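PDB 2HPS: coelenterazine-binding protein with bound coelenterazine from Renilla muelleri, which binds coelenterazine, the luciferin, and probably yields it to luciferase and oxygen only once calcium is bound. Local coordinates for residues S7-R19 with T163-A175. Sequence-based numbering, arbitrary orientation.
With CTZ (c2-hydroxy-coelenterazine), chain B.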
loop_
_atom_site.group_PDB
_atom_site.type_symbol
_atom_site.label_atom_id
_atom_site.label_comp_id
_atom_site.label_asym_id
_atom_site.label_seq_id
_atom_site.Cartn_x
_atom_site.Cartn_y
_atom_site.Cartn_z
ATOM N N SER A 7 -22.433 5.409 0.693
ATOM C CA SER A 7 -21.366 6.363 0.985
ATOM C C SER A 7 -20.116 5.666 1.538
ATOM O O SER A 7 -18.998 6.070 1.235
ATOM C CB SER A 7 -21.858 7.460 1.929
ATOM O OG SER A 7 -22.407 6.871 3.093
ATOM N N GLU A 8 -20.305 4.613 2.340
ATOM C CA GLU A 8 -19.160 3.803 2.805
ATOM C C GLU A 8 -18.479 3.132 1.612
ATOM O O GLU A 8 -17.245 3.148 1.501
ATOM C CB GLU A 8 -19.621 2.747 3.824
ATOM C CG GLU A 8 -20.001 3.353 5.157
ATOM C CD GLU A 8 -20.682 2.357 6.095
ATOM O OE1 GLU A 8 -21.189 1.302 5.632
ATOM O OE2 GLU A 8 -20.707 2.659 7.309
ATOM N N ARG A 9 -19.275 2.560 0.707
ATOM C CA ARG A 9 -18.691 1.950 -0.485
ATOM C C ARG A 9 -17.974 3.013 -1.321
ATOM O O ARG A 9 -16.872 2.774 -1.819
ATOM C CB ARG A 9 -19.738 1.217 -1.322
ATOM C CG ARG A 9 -19.101 0.522 -2.532
ATOM C CD ARG A 9 -20.101 -0.314 -3.294
ATOM N NE ARG A 9 -19.462 -0.968 -4.442
ATOM C CZ ARG A 9 -18.757 -2.101 -4.408
ATOM N NH1 ARG A 9 -18.575 -2.774 -3.269
ATOM N NH2 ARG A 9 -18.228 -2.568 -5.534
ATOM N N ALA A 10 -18.594 4.188 -1.451
ATOM C CA ALA A 10 -17.982 5.283 -2.215
ATOM C C ALA A 10 -16.615 5.637 -1.658
ATOM O O ALA A 10 -15.643 5.744 -2.408
ATOM C CB ALA A 10 -18.897 6.527 -2.215
ATOM N N TYR A 11 -16.540 5.785 -0.333
ATOM C CA TYR A 11 -15.294 6.193 0.306
ATOM C C TYR A 11 -14.228 5.092 0.163
ATOM O O TYR A 11 -13.076 5.369 -0.159
ATOM C CB TYR A 11 -15.540 6.551 1.781
ATOM C CG TYR A 11 -14.261 6.908 2.502
ATOM C CD1 TYR A 11 -13.525 8.045 2.133
ATOM C CD2 TYR A 11 -13.742 6.070 3.491
ATOM C CE1 TYR A 11 -12.315 8.368 2.769
ATOM C CE2 TYR A 11 -12.537 6.377 4.122
ATOM C CZ TYR A 11 -11.827 7.515 3.758
ATOM O OH TYR A 11 -10.646 7.829 4.393
ATOM N N HIS A 12 -14.629 3.842 0.396
ATOM C CA HIS A 12 -13.671 2.738 0.272
ATOM C C HIS A 12 -13.132 2.630 -1.144
ATOM O O HIS A 12 -11.916 2.497 -1.341
ATOM C CB HIS A 12 -14.265 1.408 0.727
ATOM C CG HIS A 12 -13.220 0.383 1.009
ATOM N ND1 HIS A 12 -12.663 -0.401 0.022
ATOM C CD2 HIS A 12 -12.573 0.069 2.158
ATOM C CE1 HIS A 12 -11.720 -1.162 0.555
ATOM N NE2 HIS A 12 -11.659 -0.909 1.851
ATOM N N LEU A 13 -14.012 2.757 -2.140
ATOM C CA LEU A 13 -13.538 2.743 -3.536
ATOM C C LEU A 13 -12.599 3.897 -3.850
ATOM O O LEU A 13 -11.679 3.756 -4.659
ATOM C CB LEU A 13 -14.724 2.782 -4.511
ATOM C CG LEU A 13 -15.579 1.523 -4.634
ATOM C CD1 LEU A 13 -16.868 1.847 -5.408
ATOM C CD2 LEU A 13 -14.786 0.437 -5.382
ATOM N N ARG A 14 -12.883 5.065 -3.274
ATOM C CA ARG A 14 -12.018 6.240 -3.429
ATOM C C ARG A 14 -10.621 5.968 -2.887
ATOM O O ARG A 14 -9.624 6.280 -3.549
ATOM C CB ARG A 14 -12.636 7.455 -2.742
ATOM C CG ARG A 14 -11.875 8.765 -2.980
ATOM C CD ARG A 14 -12.657 9.946 -2.352
ATOM N NE ARG A 14 -11.946 11.211 -2.515
ATOM C CZ ARG A 14 -12.024 12.000 -3.581
ATOM N NH1 ARG A 14 -12.781 11.654 -4.630
ATOM N NH2 ARG A 14 -11.312 13.139 -3.609
ATOM N N LYS A 15 -10.555 5.312 -1.725
ATOM C CA LYS A 15 -9.286 4.893 -1.175
ATOM C C LYS A 15 -8.588 3.919 -2.126
ATOM O O LYS A 15 -7.407 4.085 -2.438
ATOM C CB LYS A 15 -9.483 4.257 0.195
ATOM C CG LYS A 15 -9.835 5.265 1.306
ATOM C CD LYS A 15 -9.739 4.641 2.689
ATOM C CE LYS A 15 -10.743 3.497 2.905
ATOM N NZ LYS A 15 -10.644 2.902 4.319
HETATM N N MSE A 16 -9.329 2.923 -2.595
HETATM C CA MSE A 16 -8.724 1.881 -3.434
HETATM C C MSE A 16 -8.258 2.442 -4.783
HETATM O O MSE A 16 -7.225 2.044 -5.304
HETATM C CB MSE A 16 -9.663 0.695 -3.626
HETATM C CG MSE A 16 -10.015 -0.050 -2.352
HETATM SE SE MSE A 16 -8.411 -0.679 -1.344
HETATM C CE MSE A 16 -8.468 0.665 0.175
ATOM N N LYS A 17 -9.014 3.377 -5.350
ATOM C CA LYS A 17 -8.580 4.008 -6.596
ATOM C C LYS A 17 -7.271 4.810 -6.418
ATOM O O LYS A 17 -6.421 4.867 -7.315
ATOM C CB LYS A 17 -9.700 4.901 -7.173
ATOM C CG LYS A 17 -9.401 5.355 -8.613
ATOM C CD LYS A 17 -10.487 6.258 -9.235
ATOM C CE LYS A 17 -9.971 6.828 -10.566
ATOM N NZ LYS A 17 -10.983 7.757 -11.170
ATOM N N THR A 18 -7.108 5.419 -5.251
ATOM C CA THR A 18 -5.897 6.178 -4.943
ATOM C C THR A 18 -4.703 5.208 -4.910
ATOM O O THR A 18 -3.649 5.468 -5.501
ATOM C CB THR A 18 -6.096 6.917 -3.616
ATOM O OG1 THR A 18 -7.243 7.783 -3.753
ATOM C CG2 THR A 18 -4.876 7.765 -3.273
ATOM N N ARG A 19 -4.924 4.064 -4.282
ATOM C CA ARG A 19 -3.915 3.002 -4.200
ATOM C C ARG A 19 -3.587 2.482 -5.605
ATOM O O ARG A 19 -2.430 2.318 -5.966
ATOM C CB ARG A 19 -4.462 1.861 -3.343
ATOM C CG ARG A 19 -3.565 0.643 -3.275
ATOM C CD ARG A 19 -4.263 -0.447 -2.460
ATOM N NE ARG A 19 -3.654 -1.762 -2.703
ATOM C CZ ARG A 19 -4.257 -2.932 -2.473
ATOM N NH1 ARG A 19 -5.492 -2.988 -1.968
ATOM N NH2 ARG A 19 -3.609 -4.057 -2.727
ATOM N N THR A 163 -2.573 2.114 10.822
ATOM C CA THR A 163 -2.822 2.838 9.565
ATOM C C THR A 163 -3.197 1.869 8.437
ATOM O O THR A 163 -4.175 2.098 7.715
ATOM C CB THR A 163 -1.607 3.701 9.174
ATOM O OG1 THR A 163 -1.502 4.773 10.123
ATOM C CG2 THR A 163 -1.797 4.320 7.769
ATOM N N VAL A 164 -2.439 0.783 8.313
ATOM C CA VAL A 164 -2.729 -0.211 7.263
ATOM C C VAL A 164 -4.142 -0.761 7.411
ATOM O O VAL A 164 -4.913 -0.813 6.449
ATOM C CB VAL A 164 -1.704 -1.367 7.306
ATOM C CG1 VAL A 164 -2.128 -2.486 6.389
ATOM C CG2 VAL A 164 -0.318 -0.840 6.926
ATOM N N ASN A 165 -4.507 -1.188 8.614
ATOM C CA ASN A 165 -5.864 -1.694 8.826
ATOM C C ASN A 165 -6.940 -0.663 8.534
ATOM O O ASN A 165 -7.973 -0.979 7.948
ATOM C CB ASN A 165 -5.996 -2.251 10.243
ATOM C CG ASN A 165 -5.494 -3.670 10.329
ATOM O OD1 ASN A 165 -6.155 -4.585 9.832
ATOM N ND2 ASN A 165 -4.328 -3.871 10.942
ATOM N N ASP A 166 -6.701 0.575 8.952
ATOM C CA ASP A 166 -7.704 1.602 8.732
ATOM C C ASP A 166 -7.867 1.886 7.229
ATOM O O ASP A 166 -8.993 1.997 6.725
ATOM C CB ASP A 166 -7.136 2.835 9.452
ATOM C CG ASP A 166 -8.030 4.035 9.388
ATOM O OD1 ASP A 166 -9.142 3.952 8.815
ATOM O OD2 ASP A 166 -7.590 5.068 9.945
ATOM N N PHE A 167 -6.751 1.953 6.517
ATOM C CA PHE A 167 -6.820 2.166 5.069
ATOM C C PHE A 167 -7.514 0.997 4.365
ATOM O O PHE A 167 -8.410 1.206 3.557
ATOM C CB PHE A 167 -5.438 2.385 4.491
ATOM C CG PHE A 167 -5.466 2.742 3.022
ATOM C CD1 PHE A 167 -5.717 4.054 2.628
ATOM C CD2 PHE A 167 -5.277 1.771 2.047
ATOM C CE1 PHE A 167 -5.771 4.403 1.273
ATOM C CE2 PHE A 167 -5.326 2.111 0.674
ATOM C CZ PHE A 167 -5.560 3.427 0.290
ATOM N N LEU A 168 -7.102 -0.231 4.680
ATOM C CA LEU A 168 -7.609 -1.396 3.946
ATOM C C LEU A 168 -9.054 -1.780 4.264
ATOM O O LEU A 168 -9.775 -2.239 3.369
ATOM C CB LEU A 168 -6.676 -2.604 4.147
ATOM C CG LEU A 168 -5.311 -2.545 3.452
ATOM C CD1 LEU A 168 -4.551 -3.820 3.825
ATOM C CD2 LEU A 168 -5.422 -2.389 1.927
ATOM N N PHE A 169 -9.488 -1.595 5.511
ATOM C CA PHE A 169 -10.795 -2.076 5.950
ATOM C C PHE A 169 -11.770 -1.020 6.458
ATOM O O PHE A 169 -12.949 -1.329 6.677
ATOM C CB PHE A 169 -10.632 -3.161 7.033
ATOM C CG PHE A 169 -9.826 -4.329 6.572
ATOM C CD1 PHE A 169 -10.327 -5.193 5.618
ATOM C CD2 PHE A 169 -8.550 -4.559 7.090
ATOM C CE1 PHE A 169 -9.575 -6.276 5.184
ATOM C CE2 PHE A 169 -7.797 -5.632 6.657
ATOM C CZ PHE A 169 -8.306 -6.487 5.701
ATOM N N GLY A 170 -11.281 0.200 6.664
ATOM C CA GLY A 170 -12.101 1.276 7.214
ATOM C C GLY A 170 -13.219 1.689 6.272
ATOM O O GLY A 170 -12.995 1.838 5.076
ATOM N N LEU A 171 -14.419 1.854 6.823
ATOM C CA LEU A 171 -15.581 2.304 6.050
ATOM C C LEU A 171 -15.843 3.780 6.291
ATOM O O LEU A 171 -16.600 4.412 5.541
ATOM C CB LEU A 171 -16.825 1.515 6.436
ATOM C CG LEU A 171 -16.773 0.009 6.171
ATOM C CD1 LEU A 171 -18.068 -0.652 6.623
ATOM C CD2 LEU A 171 -16.496 -0.274 4.728
ATOM N N GLU A 172 -15.254 4.295 7.365
ATOM C CA GLU A 172 -15.400 5.695 7.730
ATOM C C GLU A 172 -14.070 6.396 7.552
ATOM O O GLU A 172 -13.004 5.812 7.759
ATOM C CB GLU A 172 -15.868 5.824 9.182
ATOM C CG GLU A 172 -17.391 5.941 9.356
ATOM C CD GLU A 172 -18.136 4.675 9.024
ATOM O OE1 GLU A 172 -17.788 3.605 9.578
ATOM O OE2 GLU A 172 -19.085 4.752 8.212
ATOM N N GLU A 173 -14.147 7.660 7.166
ATOM C CA GLU A 173 -12.984 8.474 6.881
ATOM C C GLU A 173 -12.144 8.733 8.130
ATOM O O GLU A 173 -12.688 8.985 9.206
ATOM C CB GLU A 173 -13.484 9.787 6.316
ATOM C CG GLU A 173 -12.443 10.728 5.870
ATOM C CD GLU A 173 -13.048 11.928 5.206
ATOM O OE1 GLU A 173 -14.273 11.909 4.938
ATOM O OE2 GLU A 173 -12.297 12.886 4.941
ATOM N N THR A 174 -10.820 8.658 7.987
ATOM C CA THR A 174 -9.906 9.065 9.063
ATOM C C THR A 174 -8.707 9.802 8.491
ATOM O O THR A 174 -8.394 9.661 7.300
ATOM C CB THR A 174 -9.348 7.876 9.868
ATOM O OG1 THR A 174 -8.451 7.115 9.046
ATOM C CG2 THR A 174 -10.456 6.960 10.411
ATOM N N ALA A 175 -8.018 10.559 9.343
ATOM C CA ALA A 175 -6.804 11.262 8.912
ATOM C C ALA A 175 -5.748 10.286 8.384
ATOM O O ALA A 175 -5.072 10.570 7.397
ATOM C CB ALA A 175 -6.238 12.075 10.067
HETATM N N1 CTZ B . 2.761 2.312 -1.563
HETATM C C2 CTZ B . 3.145 2.197 -2.863
HETATM C C3 CTZ B . 3.096 3.580 -3.340
HETATM N N4 CTZ B . 2.724 4.411 -2.371
HETATM C C5 CTZ B . 2.540 5.748 -2.359
HETATM C C6 CTZ B . 2.109 6.354 -1.175
HETATM N N7 CTZ B . 1.889 5.627 -0.059
HETATM C C8 CTZ B . 2.074 4.288 -0.036
HETATM C C9 CTZ B . 2.508 3.634 -1.292
HETATM C C10 CTZ B . 3.507 0.923 -3.590
HETATM C C11 CTZ B . 2.265 0.067 -3.602
HETATM C C12 CTZ B . 2.240 -1.117 -2.867
HETATM C C13 CTZ B . 1.108 -1.922 -2.845
HETATM C C14 CTZ B . -0.010 -1.522 -3.584
HETATM C C15 CTZ B . 0.001 -0.327 -4.319
HETATM C C16 CTZ B . 1.146 0.474 -4.329
HETATM O O17 CTZ B . -1.119 -2.304 -3.562
HETATM O O18 CTZ B . 3.365 3.980 -4.540
HETATM C C19 CTZ B . 1.934 7.823 -1.140
HETATM C C20 CTZ B . 1.463 8.533 -2.247
HETATM C C21 CTZ B . 1.323 9.917 -2.182
HETATM C C22 CTZ B . 1.670 10.605 -1.010
HETATM C C23 CTZ B . 2.153 9.914 0.092
HETATM C C24 CTZ B . 2.290 8.522 0.028
HETATM O O25 CTZ B . 1.528 11.957 -0.980
HETATM C C26 CTZ B . 1.813 3.432 1.190
HETATM C C27 CTZ B . 3.043 3.437 2.060
HETATM C C28 CTZ B . 3.793 2.280 2.265
HETATM C C29 CTZ B . 4.921 2.332 3.084
HETATM C C30 CTZ B . 5.299 3.546 3.677
HETATM C C31 CTZ B . 4.540 4.700 3.483
HETATM C C32 CTZ B . 3.402 4.641 2.674
HETATM O O HOH W 1 -10.739 4.568 6.621
#
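Lys-15 drives its ammonium into the C-terminal end of helix 157-169, where NZ donates to Gly-170 O at 2.7 Å and to Phe-167 O at 2.9 Å, and more weakly to Asp-166 O. A bend at chi3 (-63°) turns this end of the chain onto the carbonyls, whose partial negative charge probably favours the buried cation. Water 1 accepts from NZ and lies 2.8 Å from Glu-172 O, to which it probably donates. Replacing Lys-15 by an alanine would probably leave these carbonyls and the water without their shared donor.

One helical turn earlier, His-12 adds a nearly straight bond from NE2 to Leu-168 O (2.8 Å, 168° at the hydrogen), the oxygen lying in the imidazole plane. Thr-86 OG1 engages the other ring nitrogen, ND1, fixing the ring's rotation. CB of Glu-173 makes a CH-pi contact over one face of the Tyr-11 ring, 4.1 Å from the centroid, while CG of Lys-15 lies over the rim of the opposite face. The Tyr-11 OH bonds to Asn-178. The extended Glu-8 side chain crosses Leu-171, and its OE2 lies 2.8 Å from Glu-172 OE2, so one of the two acids probably holds a proton.

The Phe-167 ring lies alongside the aliphatic part of Lys-15 and meets the methyl of selenomethionine Met-16, with CE 3.5 Å from Phe-167 CE2; CB of Arg-19 reaches the ring edge. NE of the extended Arg-19 chain hydrogen-bonds to O17 of the bound c2-hydroxy-coelenterazine at 2.7 Å.

The contact thus joins the first helix of EF-hand 1 to the last helix of EF-hand 4, segments 7-19 and 163-169 running at 116° to each other beside the ligand pocket. Helix 78-91 packs against Met-16, and helix 175-180 against Tyr-11 and Asp-166.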